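Local coordinates for protein putative transcriptional regulator (Streptomyces coelicolor, PDB 2ZB9) that probably binds DNA through a helix-turn-helix motif and regulates transcription as a member of the TetR family, at residues Tyr175-Leu178 with Glu183-Asp186; Ala97-Phe102 with Ala188-Leu193. All coordinates share one frame; numbering follows the deposited sequence.

Contact 1: residues Tyr175-Leu178 with Glu183-Asp186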
ATOM      1  N   TYR A 175      -3.562   1.781   3.727  1.00 27.54           N
ATOM      2  CA  TYR A 175      -3.549   0.732   2.716  1.00 30.11           C
ATOM      3  C   TYR A 175      -2.415  -0.241   3.013  1.00 30.90           C
ATOM      4  O   TYR A 175      -2.583  -1.458   2.922  1.00 31.64           O
ATOM      5  CB  TYR A 175      -3.331   1.323   1.319  1.00 31.92           C
ATOM      6  CG  TYR A 175      -4.575   1.861   0.638  1.00 32.15           C
ATOM      7  CD1 TYR A 175      -5.616   1.012   0.276  1.00 34.40           C
ATOM      8  CD2 TYR A 175      -4.699   3.219   0.341  1.00 35.84           C
ATOM      9  CE1 TYR A 175      -6.757   1.500  -0.368  1.00 35.11           C
ATOM     10  CE2 TYR A 175      -5.835   3.720  -0.302  1.00 33.27           C
ATOM     11  CZ  TYR A 175      -6.860   2.852  -0.652  1.00 35.10           C
ATOM     12  OH  TYR A 175      -7.991   3.337  -1.273  1.00 34.91           O
ATOM     13  N   HIS A 176      -1.257   0.297   3.377  1.00 29.28           N
ATOM     14  CA  HIS A 176      -0.109  -0.553   3.655  1.00 28.81           C
ATOM     15  C   HIS A 176      -0.337  -1.491   4.828  1.00 29.22           C
ATOM     16  O   HIS A 176      -0.033  -2.685   4.748  1.00 29.68           O
ATOM     17  CB  HIS A 176       1.135   0.296   3.907  1.00 28.41           C
ATOM     18  CG  HIS A 176       2.350  -0.504   4.249  1.00 30.60           C
ATOM     19  ND1 HIS A 176       2.861  -0.573   5.526  1.00 31.13           N
ATOM     20  CD2 HIS A 176       3.149  -1.282   3.479  1.00 32.21           C
ATOM     21  CE1 HIS A 176       3.924  -1.359   5.529  1.00 32.21           C
ATOM     22  NE2 HIS A 176       4.120  -1.800   4.300  1.00 31.95           N
ATOM     23  N   ARG A 177      -0.873  -0.968   5.920  1.00 28.22           N
ATOM     24  CA  ARG A 177      -1.116  -1.821   7.071  1.00 31.18           C
ATOM     25  C   ARG A 177      -2.226  -2.816   6.722  1.00 31.31           C
ATOM     26  O   ARG A 177      -2.263  -3.924   7.257  1.00 31.16           O
ATOM     27  CB  ARG A 177      -1.476  -0.981   8.304  1.00 28.99           C
ATOM     28  CG  ARG A 177      -1.374  -1.752   9.605  1.00 35.18           C
ATOM     29  CD  ARG A 177      -1.522  -0.865  10.851  1.00 32.69           C
ATOM     30  NE  ARG A 177      -0.287  -0.177  11.237  1.00 31.07           N
ATOM     31  CZ  ARG A 177      -0.072   0.331  12.450  1.00 30.07           C
ATOM     32  NH1 ARG A 177      -1.006   0.222  13.385  1.00 27.88           N
ATOM     33  NH2 ARG A 177       1.067   0.950  12.734  1.00 27.15           N
ATOM     34  N   LEU A 178      -3.113  -2.431   5.803  1.00 31.10           N
ATOM     35  CA  LEU A 178      -4.194  -3.321   5.379  1.00 33.26           C
ATOM     36  C   LEU A 178      -3.692  -4.420   4.447  1.00 33.16           C
ATOM     37  O   LEU A 178      -4.090  -5.574   4.591  1.00 35.38           O
ATOM     38  CB  LEU A 178      -5.304  -2.550   4.661  1.00 33.61           C
ATOM     39  CG  LEU A 178      -6.292  -1.744   5.499  1.00 36.85           C
ATOM     40  CD1 LEU A 178      -7.147  -0.879   4.577  1.00 37.13           C
ATOM     41  CD2 LEU A 178      -7.159  -2.686   6.319  1.00 38.79           C
ATOM     42  N   GLU A 183       0.459  -5.059  11.833  1.00 44.37           N
ATOM     43  CA  GLU A 183      -0.098  -4.244  12.904  1.00 43.30           C
ATOM     44  C   GLU A 183      -1.574  -3.967  12.636  1.00 43.47           C
ATOM     45  O   GLU A 183      -2.012  -3.938  11.485  1.00 42.49           O
ATOM     46  CB  GLU A 183       0.663  -2.922  13.008  1.00 45.31           C
ATOM     47  CG  GLU A 183       2.139  -3.057  13.354  1.00 46.93           C
ATOM     48  CD  GLU A 183       2.362  -3.671  14.726  1.00 47.82           C
ATOM     49  OE1 GLU A 183       1.645  -3.293  15.671  1.00 49.24           O
ATOM     50  OE2 GLU A 183       3.260  -4.524  14.863  1.00 51.74           O
ATOM     51  N   PRO A 184      -2.360  -3.739  13.699  1.00 44.58           N
ATOM     52  CA  PRO A 184      -3.791  -3.474  13.544  1.00 44.54           C
ATOM     53  C   PRO A 184      -4.141  -2.089  13.016  1.00 44.33           C
ATOM     54  O   PRO A 184      -3.397  -1.126  13.202  1.00 45.00           O
ATOM     55  CB  PRO A 184      -4.324  -3.699  14.952  1.00 44.92           C
ATOM     56  CG  PRO A 184      -3.216  -3.135  15.794  1.00 44.85           C
ATOM     57  CD  PRO A 184      -1.972  -3.700  15.124  1.00 44.91           C
ATOM     58  N   VAL A 185      -5.287  -2.010  12.350  1.00 42.83           N
ATOM     59  CA  VAL A 185      -5.791  -0.758  11.810  1.00 43.41           C
ATOM     60  C   VAL A 185      -6.985  -0.327  12.658  1.00 44.50           C
ATOM     61  O   VAL A 185      -8.117  -0.745  12.412  1.00 45.25           O
ATOM     62  CB  VAL A 185      -6.260  -0.916  10.351  1.00 41.89           C
ATOM     63  CG1 VAL A 185      -6.863   0.393   9.858  1.00 42.39           C
ATOM     64  CG2 VAL A 185      -5.095  -1.324   9.474  1.00 41.35           C
ATOM     65  N   ASP A 186      -6.734   0.503  13.663  1.00 44.56           N
ATOM     66  CA  ASP A 186      -7.806   0.972  14.531  1.00 45.39           C
ATOM     67  C   ASP A 186      -7.834   2.495  14.621  1.00 45.15           C
ATOM     68  O   ASP A 186      -7.088   3.183  13.920  1.00 45.92           O
ATOM     69  CB  ASP A 186      -7.653   0.370  15.929  1.00 45.11           C
ATOM     70  CG  ASP A 186      -6.237   0.477  16.457  1.00 46.13           C
ATOM     71  OD1 ASP A 186      -5.635   1.568  16.360  1.00 45.27           O
ATOM     72  OD2 ASP A 186      -5.724  -0.533  16.977  1.00 47.69           O
TER
HETATM   73  O   HOH W   1      -3.862  -4.339   9.347  1.00 40.46           O
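The side chain of Arg177 lies along the backbone of Glu183-Pro184 and brings one face of its guanidinium group against the CB of Glu183, which sits over the centre of that plane, 3.4 Å from Arg177 CZ. Its chain starts with CG anti to the backbone N (chi1 -164°) and stays extended until it bends at chi3 (-82°), and this bend turns the planar end in against the loop. From there NH1 of Arg177 donates to Pro184 O over 2.8 Å. The bond is nearly straight, with an N-H...O angle of 167°, and the acceptor lies almost exactly in the guanidinium plane while the donor lies in the plane of the carbonyl, so the bond and the covered face probably help, with a salt bridge to the second subunit, to fix the group's rotation. The carboxylate of Glu183 bends off elsewhere and does not pair with it, OE1 staying 5.0 Å from Arg177 NH1. Behind the charged end, the aliphatic part of Arg177 passes Val185, with CG 3.7 Å from Val185 CG2. The same methyl group meets Leu178 CD2 at 4.0 Å, the two side chains crossing at about a right angle. This is the turn between the last two helices of the TetR-type C-terminal domain: helix 163-179 ends, the chain folds back, and Asp186 N-caps helix 187-199 by accepting from the backbone N of Phe189. A water donates to both Arg177 O (2.7 Å) and Glu183 O (2.9 Å), tying the last turn of helix 163-179 to the returning loop. Arg177 NH2 forms its salt bridge with Asp168 of the second subunit, whose carboxylate also accepts a hydrogen bond from His176 ND1.

Contact 2: residues Ala97-Phe102 with Ala188-Leu193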
ATOM      1  N   ALA A  97     -12.254  12.929  10.541  1.00 27.92           N
ATOM      2  CA  ALA A  97     -13.580  12.439  10.164  1.00 28.10           C
ATOM      3  C   ALA A  97     -13.538  11.604   8.890  1.00 26.08           C
ATOM      4  O   ALA A  97     -14.183  10.564   8.809  1.00 27.24           O
ATOM      5  CB  ALA A  97     -14.545  13.608   9.986  1.00 26.35           C
ATOM      6  N   GLN A  98     -12.774  12.048   7.897  1.00 25.37           N
ATOM      7  CA  GLN A  98     -12.690  11.311   6.636  1.00 24.90           C
ATOM      8  C   GLN A  98     -11.902  10.009   6.791  1.00 25.34           C
ATOM      9  O   GLN A  98     -12.314   8.976   6.274  1.00 27.06           O
ATOM     10  CB  GLN A  98     -12.060  12.192   5.549  1.00 23.74           C
ATOM     11  CG  GLN A  98     -12.303  11.743   4.106  1.00 23.62           C
ATOM     12  CD  GLN A  98     -11.533  10.495   3.726  1.00 24.69           C
ATOM     13  OE1 GLN A  98     -10.493  10.196   4.306  1.00 24.72           O
ATOM     14  NE2 GLN A  98     -12.029   9.772   2.725  1.00 24.95           N
ATOM     15  N   LEU A  99     -10.776  10.052   7.498  1.00 26.20           N
ATOM     16  CA  LEU A  99      -9.970   8.847   7.700  1.00 26.71           C
ATOM     17  C   LEU A  99     -10.751   7.795   8.493  1.00 27.88           C
ATOM     18  O   LEU A  99     -10.565   6.594   8.285  1.00 27.68           O
ATOM     19  CB  LEU A  99      -8.662   9.155   8.449  1.00 26.44           C
ATOM     20  CG  LEU A  99      -7.318   9.404   7.747  1.00 29.32           C
ATOM     21  CD1 LEU A  99      -7.175   8.486   6.534  1.00 27.73           C
ATOM     22  CD2 LEU A  99      -7.209  10.849   7.333  1.00 28.12           C
ATOM     23  N   ARG A 100     -11.613   8.238   9.406  1.00 27.88           N
ATOM     24  CA  ARG A 100     -12.409   7.292  10.196  1.00 30.36           C
ATOM     25  C   ARG A 100     -13.492   6.632   9.349  1.00 30.65           C
ATOM     26  O   ARG A 100     -13.751   5.437   9.485  1.00 31.89           O
ATOM     27  CB  ARG A 100     -13.023   7.985  11.414  1.00 31.21           C
ATOM     28  CG  ARG A 100     -12.025   8.125  12.561  1.00 32.16           C
ATOM     29  CD  ARG A 100     -12.470   9.113  13.630  1.00 35.26           C
ATOM     30  NE  ARG A 100     -11.415   9.251  14.632  1.00 37.18           N
ATOM     31  CZ  ARG A 100     -11.286  10.270  15.476  1.00 37.16           C
ATOM     32  NH1 ARG A 100     -12.153  11.276  15.465  1.00 34.21           N
ATOM     33  NH2 ARG A 100     -10.268  10.286  16.327  1.00 38.29           N
ATOM     34  N   ALA A 101     -14.125   7.402   8.471  1.00 30.18           N
ATOM     35  CA  ALA A 101     -15.145   6.834   7.598  1.00 29.59           C
ATOM     36  C   ALA A 101     -14.432   5.850   6.655  1.00 29.37           C
ATOM     37  O   ALA A 101     -14.949   4.773   6.344  1.00 30.69           O
ATOM     38  CB  ALA A 101     -15.837   7.946   6.805  1.00 25.30           C
ATOM     39  N   PHE A 102     -13.226   6.218   6.228  1.00 27.74           N
ATOM     40  CA  PHE A 102     -12.426   5.377   5.342  1.00 27.18           C
ATOM     41  C   PHE A 102     -12.085   4.068   6.041  1.00 27.62           C
ATOM     42  O   PHE A 102     -12.222   2.989   5.470  1.00 26.88           O
ATOM     43  CB  PHE A 102     -11.135   6.105   4.960  1.00 27.23           C
ATOM     44  CG  PHE A 102     -10.211   5.297   4.100  1.00 25.37           C
ATOM     45  CD1 PHE A 102     -10.556   4.980   2.793  1.00 28.17           C
ATOM     46  CD2 PHE A 102      -8.979   4.869   4.590  1.00 26.04           C
ATOM     47  CE1 PHE A 102      -9.681   4.249   1.976  1.00 27.81           C
ATOM     48  CE2 PHE A 102      -8.098   4.138   3.786  1.00 25.49           C
ATOM     49  CZ  PHE A 102      -8.452   3.830   2.477  1.00 25.71           C
ATOM     50  N   ALA A 188      -6.849   4.393  17.053  1.00 36.88           N
ATOM     51  CA  ALA A 188      -5.617   4.920  17.624  1.00 35.51           C
ATOM     52  C   ALA A 188      -4.616   5.130  16.490  1.00 34.10           C
ATOM     53  O   ALA A 188      -3.885   6.127  16.452  1.00 34.94           O
ATOM     54  CB  ALA A 188      -5.056   3.943  18.652  1.00 34.21           C
ATOM     55  N   PHE A 189      -4.594   4.175  15.568  1.00 30.34           N
ATOM     56  CA  PHE A 189      -3.712   4.238  14.418  1.00 31.78           C
ATOM     57  C   PHE A 189      -4.092   5.460  13.581  1.00 30.59           C
ATOM     58  O   PHE A 189      -3.250   6.299  13.259  1.00 31.42           O
ATOM     59  CB  PHE A 189      -3.852   2.953  13.600  1.00 29.78           C
ATOM     60  CG  PHE A 189      -3.169   2.999  12.267  1.00 29.83           C
ATOM     61  CD1 PHE A 189      -1.816   3.290  12.170  1.00 28.99           C
ATOM     62  CD2 PHE A 189      -3.881   2.721  11.104  1.00 30.72           C
ATOM     63  CE1 PHE A 189      -1.178   3.306  10.931  1.00 29.54           C
ATOM     64  CE2 PHE A 189      -3.255   2.733   9.859  1.00 28.82           C
ATOM     65  CZ  PHE A 189      -1.898   3.025   9.775  1.00 29.62           C
ATOM     66  N   VAL A 190      -5.372   5.553  13.247  1.00 30.97           N
ATOM     67  CA  VAL A 190      -5.890   6.661  12.464  1.00 32.08           C
ATOM     68  C   VAL A 190      -5.546   8.010  13.088  1.00 31.90           C
ATOM     69  O   VAL A 190      -4.997   8.886  12.424  1.00 30.77           O
ATOM     70  CB  VAL A 190      -7.417   6.558  12.330  1.00 34.16           C
ATOM     71  CG1 VAL A 190      -7.983   7.840  11.744  1.00 34.43           C
ATOM     72  CG2 VAL A 190      -7.773   5.366  11.454  1.00 36.36           C
ATOM     73  N   THR A 191      -5.872   8.173  14.368  1.00 31.21           N
ATOM     74  CA  THR A 191      -5.607   9.426  15.060  1.00 29.91           C
ATOM     75  C   THR A 191      -4.127   9.779  15.070  1.00 27.80           C
ATOM     76  O   THR A 191      -3.771  10.942  14.888  1.00 30.11           O
ATOM     77  CB  THR A 191      -6.131   9.386  16.514  1.00 30.14           C
ATOM     78  OG1 THR A 191      -7.531   9.084  16.501  1.00 34.72           O
ATOM     79  CG2 THR A 191      -5.934  10.730  17.189  1.00 28.53           C
ATOM     80  N   ALA A 192      -3.271   8.781  15.266  1.00 25.41           N
ATOM     81  CA  ALA A 192      -1.826   9.007  15.288  1.00 27.23           C
ATOM     82  C   ALA A 192      -1.291   9.456  13.925  1.00 26.45           C
ATOM     83  O   ALA A 192      -0.361  10.260  13.848  1.00 27.12           O
ATOM     84  CB  ALA A 192      -1.098   7.735  15.745  1.00 26.50           C
ATOM     85  N   LEU A 193      -1.876   8.936  12.852  1.00 26.33           N
ATOM     86  CA  LEU A 193      -1.440   9.306  11.508  1.00 27.61           C
ATOM     87  C   LEU A 193      -1.572  10.808  11.303  1.00 26.50           C
ATOM     88  O   LEU A 193      -0.674  11.448  10.769  1.00 26.42           O
ATOM     89  CB  LEU A 193      -2.279   8.594  10.444  1.00 27.33           C
ATOM     90  CG  LEU A 193      -2.148   7.079  10.278  1.00 30.40           C
ATOM     91  CD1 LEU A 193      -3.130   6.629   9.186  1.00 30.15           C
ATOM     92  CD2 LEU A 193      -0.719   6.705   9.894  1.00 30.33           C
TER
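Helices 97-102 and 188-193 run roughly antiparallel, their axes 9.8 Å apart at closest approach and their directions 148° from each other, with the CA atoms of Leu99 and Val190 the nearest pair. Val190 points toward the other helix, and its CG1 meets Leu99 CB at 3.6 Å. The same methyl group reaches 4.1 Å from CG of Arg100, so it touches two successive residues of the facing helix. Arg100 sets off to the side of its helix, but its chain, extended from CG to NE, brings the guanidinium group over to the other helix. There NH2 donates to Thr191 OG1 at 3.0 Å, a bent bond of 143° with the oxygen somewhat out of the guanidinium plane. The pair packs helices 91-108 and 187-199 of the C-terminal domain of a TetR-type regulator against each other; both also pack on helix 163-179, where Trp171 touches Leu99 and Val174 touches Leu193. The stronger partner of Arg100 is Asp187, which takes NE in a salt bridge, while the backbone O of Asp187 is hydrogen-bonded to Thr191 OG1. With its hydroxyl beside its own backbone N (chi1 -57°), Thr191 can serve both its helix and the arginine. A valine in its place would probably leave both Arg100 NH2 and the backbone O of Asp187 without this hydroxyl, the guanidinium then relying on the salt bridge to Asp187.

Overall arrangement
Both contacts lie in the C-terminal domain, on the same side of the chain's centre, with their own centres about 11 Å apart. Helix 91-108 comes first along the chain, then helix 163-179, the loop at 183-186 and finally helix 187-199; contact 1 therefore forms within the span that contact 2 brackets. The short loop of contact 1 sets the start of helix 187-199, and contact 2 lays that helix against helix 91-108. They meet directly where Arg177 makes a cation-pi contact with Phe189, and where the rings of Tyr175 and Phe102 pack edge to face. Both also touch the second subunit, so both contribute to the interface between the two subunits.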